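Putative protease (Parabacteroides distasonis ATCC 8503, PDB 3KD4) is of unknown function but is probably an exported protease. Local coordinates at residues A[6-17]-A[138-149]. Sequence-based numbering, arbitrary orientation.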
loop_
_atom_site.group_PDB
_atom_site.type_symbol
_atom_site.label_atom_id
_atom_site.label_comp_id
_atom_site.label_asym_id
_atom_site.label_seq_id
_atom_site.Cartn_x
_atom_site.Cartn_y
_atom_site.Cartn_z
ATOM N N ALA A 6 -2.175 25.459 2.635
ATOM C CA ALA A 6 -1.651 25.271 3.988
ATOM C C ALA A 6 -0.171 25.066 3.899
ATOM O O ALA A 6 0.324 24.653 2.842
ATOM C CB ALA A 6 -2.327 24.064 4.678
ATOM N N GLU A 7 0.526 25.340 5.007
ATOM C CA GLU A 7 1.945 25.103 5.119
ATOM C C GLU A 7 2.298 24.724 6.546
ATOM O O GLU A 7 1.828 25.368 7.500
ATOM C CB GLU A 7 2.690 26.381 4.764
ATOM C CG GLU A 7 4.202 26.297 4.824
ATOM C CD GLU A 7 4.821 27.675 4.737
ATOM O OE1 GLU A 7 5.872 27.929 5.399
ATOM O OE2 GLU A 7 4.210 28.527 4.048
ATOM N N TYR A 8 3.129 23.710 6.703
ATOM C CA TYR A 8 3.707 23.401 8.011
ATOM C C TYR A 8 4.939 24.260 8.178
ATOM O O TYR A 8 5.970 24.012 7.546
ATOM C CB TYR A 8 4.131 21.946 8.119
ATOM C CG TYR A 8 2.987 20.957 8.187
ATOM C CD1 TYR A 8 2.429 20.614 9.410
ATOM C CD2 TYR A 8 2.506 20.344 7.048
ATOM C CE1 TYR A 8 1.413 19.710 9.490
ATOM C CE2 TYR A 8 1.484 19.411 7.114
ATOM C CZ TYR A 8 0.948 19.108 8.349
ATOM O OH TYR A 8 -0.077 18.228 8.472
ATOM N N GLY A 9 4.845 25.261 9.040
ATOM C CA GLY A 9 5.985 26.120 9.337
ATOM C C GLY A 9 7.071 25.309 10.028
ATOM O O GLY A 9 8.258 25.416 9.703
ATOM N N LYS A 10 6.661 24.455 10.956
ATOM C CA LYS A 10 7.610 23.596 11.654
ATOM C C LYS A 10 7.027 22.235 11.943
ATOM O O LYS A 10 5.825 22.106 12.279
ATOM C CB LYS A 10 7.991 24.209 12.979
ATOM C CG LYS A 10 8.821 25.466 12.826
ATOM C CD LYS A 10 9.464 25.843 14.159
ATOM C CE LYS A 10 10.032 27.293 14.136
ATOM N NZ LYS A 10 10.663 27.636 12.822
ATOM N N VAL A 11 7.878 21.228 11.788
ATOM C CA VAL A 11 7.638 19.889 12.269
ATOM C C VAL A 11 8.887 19.466 13.081
ATOM O O VAL A 11 10.063 19.703 12.661
ATOM C CB VAL A 11 7.370 18.934 11.085
ATOM C CG1 VAL A 11 7.273 17.486 11.525
ATOM C CG2 VAL A 11 6.084 19.366 10.324
ATOM N N SER A 12 8.655 18.863 14.239
ATOM C CA SER A 12 9.760 18.273 15.004
ATOM C C SER A 12 9.309 16.934 15.535
ATOM O O SER A 12 8.232 16.840 16.130
ATOM C CB SER A 12 10.195 19.220 16.120
ATOM O OG SER A 12 11.407 18.787 16.697
ATOM N N LYS A 13 10.079 15.878 15.247
ATOM C CA LYS A 13 9.762 14.541 15.762
ATOM C C LYS A 13 10.995 14.009 16.452
ATOM O O LYS A 13 12.120 14.148 15.920
ATOM C CB LYS A 13 9.322 13.597 14.650
ATOM C CG LYS A 13 8.011 14.035 14.022
ATOM C CD LYS A 13 7.572 13.194 12.857
ATOM C CE LYS A 13 6.125 13.601 12.436
ATOM N NZ LYS A 13 5.655 12.804 11.292
ATOM N N ALA A 14 10.809 13.431 17.637
ATOM C CA ALA A 14 11.928 12.941 18.421
ATOM C C ALA A 14 11.578 11.575 18.974
ATOM O O ALA A 14 10.515 11.420 19.598
ATOM C CB ALA A 14 12.262 13.932 19.555
ATOM N N TRP A 15 12.458 10.588 18.754
ATOM C CA TRP A 15 12.264 9.264 19.304
ATOM C C TRP A 15 13.377 9.027 20.318
ATOM O O TRP A 15 14.535 9.406 20.085
ATOM C CB TRP A 15 12.336 8.161 18.230
ATOM C CG TRP A 15 11.254 8.127 17.237
ATOM C CD1 TRP A 15 10.179 7.308 17.215
ATOM C CD2 TRP A 15 11.168 8.942 16.069
ATOM N NE1 TRP A 15 9.405 7.565 16.090
ATOM C CE2 TRP A 15 10.019 8.549 15.361
ATOM C CE3 TRP A 15 11.995 9.924 15.522
ATOM C CZ2 TRP A 15 9.648 9.133 14.161
ATOM C CZ3 TRP A 15 11.595 10.547 14.337
ATOM C CH2 TRP A 15 10.426 10.148 13.682
ATOM N N THR A 16 13.020 8.428 21.435
ATOM C CA THR A 16 13.939 8.080 22.477
ATOM C C THR A 16 13.722 6.635 22.908
ATOM O O THR A 16 12.597 6.228 23.211
ATOM C CB THR A 16 13.720 8.973 23.691
ATOM O OG1 THR A 16 13.749 10.337 23.265
ATOM C CG2 THR A 16 14.786 8.696 24.772
ATOM N N LEU A 17 14.812 5.884 22.993
ATOM C CA LEU A 17 14.802 4.557 23.621
ATOM C C LEU A 17 15.548 4.667 24.945
ATOM O O LEU A 17 16.662 5.125 24.954
ATOM C CB LEU A 17 15.541 3.562 22.749
ATOM C CG LEU A 17 15.776 2.155 23.295
ATOM C CD1 LEU A 17 14.464 1.422 23.481
ATOM C CD2 LEU A 17 16.778 1.369 22.355
ATOM N N SER A 138 1.023 19.212 2.253
ATOM C CA SER A 138 1.409 20.619 2.209
ATOM C C SER A 138 2.932 20.729 2.378
ATOM O O SER A 138 3.570 19.831 2.979
ATOM C CB SER A 138 0.705 21.352 3.364
ATOM O OG SER A 138 -0.704 21.321 3.222
ATOM N N PRO A 139 3.514 21.832 1.916
ATOM C CA PRO A 139 4.943 22.058 2.169
ATOM C C PRO A 139 5.311 22.130 3.664
ATOM O O PRO A 139 4.499 22.569 4.512
ATOM C CB PRO A 139 5.227 23.430 1.541
ATOM C CG PRO A 139 3.935 23.910 0.938
ATOM C CD PRO A 139 2.840 23.006 1.311
ATOM N N VAL A 140 6.533 21.708 3.957
ATOM C CA VAL A 140 7.102 21.753 5.308
ATOM C C VAL A 140 8.327 22.658 5.239
ATOM O O VAL A 140 9.322 22.331 4.569
ATOM C CB VAL A 140 7.470 20.349 5.848
ATOM C CG1 VAL A 140 8.077 20.479 7.258
ATOM C CG2 VAL A 140 6.241 19.425 5.851
ATOM N N LYS A 141 8.250 23.795 5.914
ATOM C CA LYS A 141 9.317 24.790 5.870
ATOM C C LYS A 141 10.557 24.295 6.593
ATOM O O LYS A 141 11.667 24.516 6.138
ATOM C CB LYS A 141 8.820 26.112 6.472
ATOM C CG LYS A 141 9.831 27.247 6.489
ATOM C CD LYS A 141 10.276 27.610 5.073
ATOM C CE LYS A 141 11.022 28.948 4.988
ATOM N NZ LYS A 141 11.681 29.069 3.651
ATOM N N GLU A 142 10.353 23.625 7.723
ATOM C CA GLU A 142 11.436 23.066 8.529
ATOM C C GLU A 142 10.973 21.826 9.265
ATOM O O GLU A 142 9.974 21.858 10.007
ATOM C CB GLU A 142 11.919 24.072 9.565
ATOM C CG GLU A 142 13.104 23.580 10.428
ATOM C CD GLU A 142 13.428 24.570 11.549
ATOM O OE1 GLU A 142 12.772 24.508 12.608
ATOM O OE2 GLU A 142 14.337 25.406 11.363
ATOM N N CYS A 143 11.771 20.775 9.128
ATOM C CA CYS A 143 11.499 19.498 9.712
ATOM C C CYS A 143 12.771 19.044 10.456
ATOM O O CYS A 143 13.829 18.882 9.830
ATOM C CB CYS A 143 11.107 18.494 8.632
ATOM S SG CYS A 143 10.812 16.860 9.299
ATOM N N LYS A 144 12.650 18.891 11.774
ATOM C CA LYS A 144 13.728 18.394 12.641
ATOM C C LYS A 144 13.365 17.043 13.157
ATOM O O LYS A 144 12.234 16.841 13.614
ATOM C CB LYS A 144 13.984 19.352 13.816
ATOM C CG LYS A 144 14.598 20.690 13.327
ATOM C CD LYS A 144 14.884 21.703 14.442
ATOM C CE LYS A 144 15.739 22.882 13.892
ATOM N NZ LYS A 144 17.195 22.510 13.508
ATOM N N VAL A 145 14.274 16.092 13.000
ATOM C CA VAL A 145 14.058 14.722 13.482
ATOM C C VAL A 145 15.262 14.309 14.281
ATOM O O VAL A 145 16.423 14.672 13.946
ATOM C CB VAL A 145 13.746 13.696 12.347
ATOM C CG1 VAL A 145 12.358 13.991 11.776
ATOM C CG2 VAL A 145 14.822 13.714 11.200
ATOM N N SER A 146 14.992 13.568 15.354
ATOM C CA SER A 146 15.999 13.246 16.347
ATOM C C SER A 146 15.788 11.838 16.860
ATOM O O SER A 146 14.650 11.439 17.111
ATOM C CB SER A 146 15.809 14.218 17.528
ATOM O OG SER A 146 16.678 13.938 18.548
ATOM N N ILE A 147 16.863 11.079 17.016
ATOM C CA ILE A 147 16.777 9.723 17.621
ATOM C C ILE A 147 17.774 9.649 18.764
ATOM O O ILE A 147 18.908 10.059 18.576
ATOM C CB ILE A 147 17.116 8.636 16.608
ATOM C CG1 ILE A 147 16.148 8.663 15.414
ATOM C CG2 ILE A 147 17.095 7.210 17.274
ATOM C CD1 ILE A 147 16.714 7.834 14.158
ATOM N N SER A 148 17.346 9.213 19.951
ATOM C CA SER A 148 18.240 9.071 21.111
ATOM C C SER A 148 18.126 7.680 21.640
ATOM O O SER A 148 17.009 7.199 21.832
ATOM C CB SER A 148 17.856 10.035 22.226
ATOM O OG SER A 148 17.857 11.341 21.741
ATOM N N VAL A 149 19.273 7.046 21.869
ATOM C CA VAL A 149 19.355 5.689 22.412
ATOM C C VAL A 149 20.520 5.657 23.425
ATOM O O VAL A 149 21.396 6.541 23.408
ATOM C CB VAL A 149 19.539 4.602 21.315
ATOM C CG1 VAL A 149 18.524 4.779 20.164
ATOM C CG2 VAL A 149 20.969 4.595 20.765
HETATM O O HOH W 1 11.282 22.265 13.256
HETATM O O HOH W 2 15.615 12.050 20.353
#
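Tyr8 meets Val140 where two parallel strands, 6-17 and 140-150, begin to pair inside a mixed sheet, the one parallel pairing in an otherwise antiparallel order; strand 23-33 flanks the first and 174-184 the second. Tyr8 N bonds Pro139 O (2.8 Å) and Tyr8 O receives Lys141 N, while the ring turns an edge to Pro139 O and Val140 CG2 touches Tyr8 CB and CD2. Both chains then turn a corner, at Gly9 and Lys141, and Gly9 and Lys10 form a classic beta bulge opposite Glu30. Lys10 runs alongside Glu142, a long salt bridge (NZ to OE1 3.8 Å); Glu142 OE2 pairs with Arg182. With its CG1 anti to the backbone N (chi1 179°), Val140 sets that methyl against Val11 CG2 (3.8 Å). With an alanine here both methyls go, which would probably open a gap beside Val11 CG2 and leave the Tyr8 ring freer to turn. Lys13 N donates to Lys144 O, and Lys13 NZ forms a salt bridge with Glu132. Trp15 brings CE3 edge-on to Ser146 O (3.4 Å). On the face carrying Ser146 and Ser148, one water donates to Trp15 O and bonds Ser146 OG, itself hydrogen-bonded to Glu176 OE2, and Ser148 OG (2.7 Å from the water).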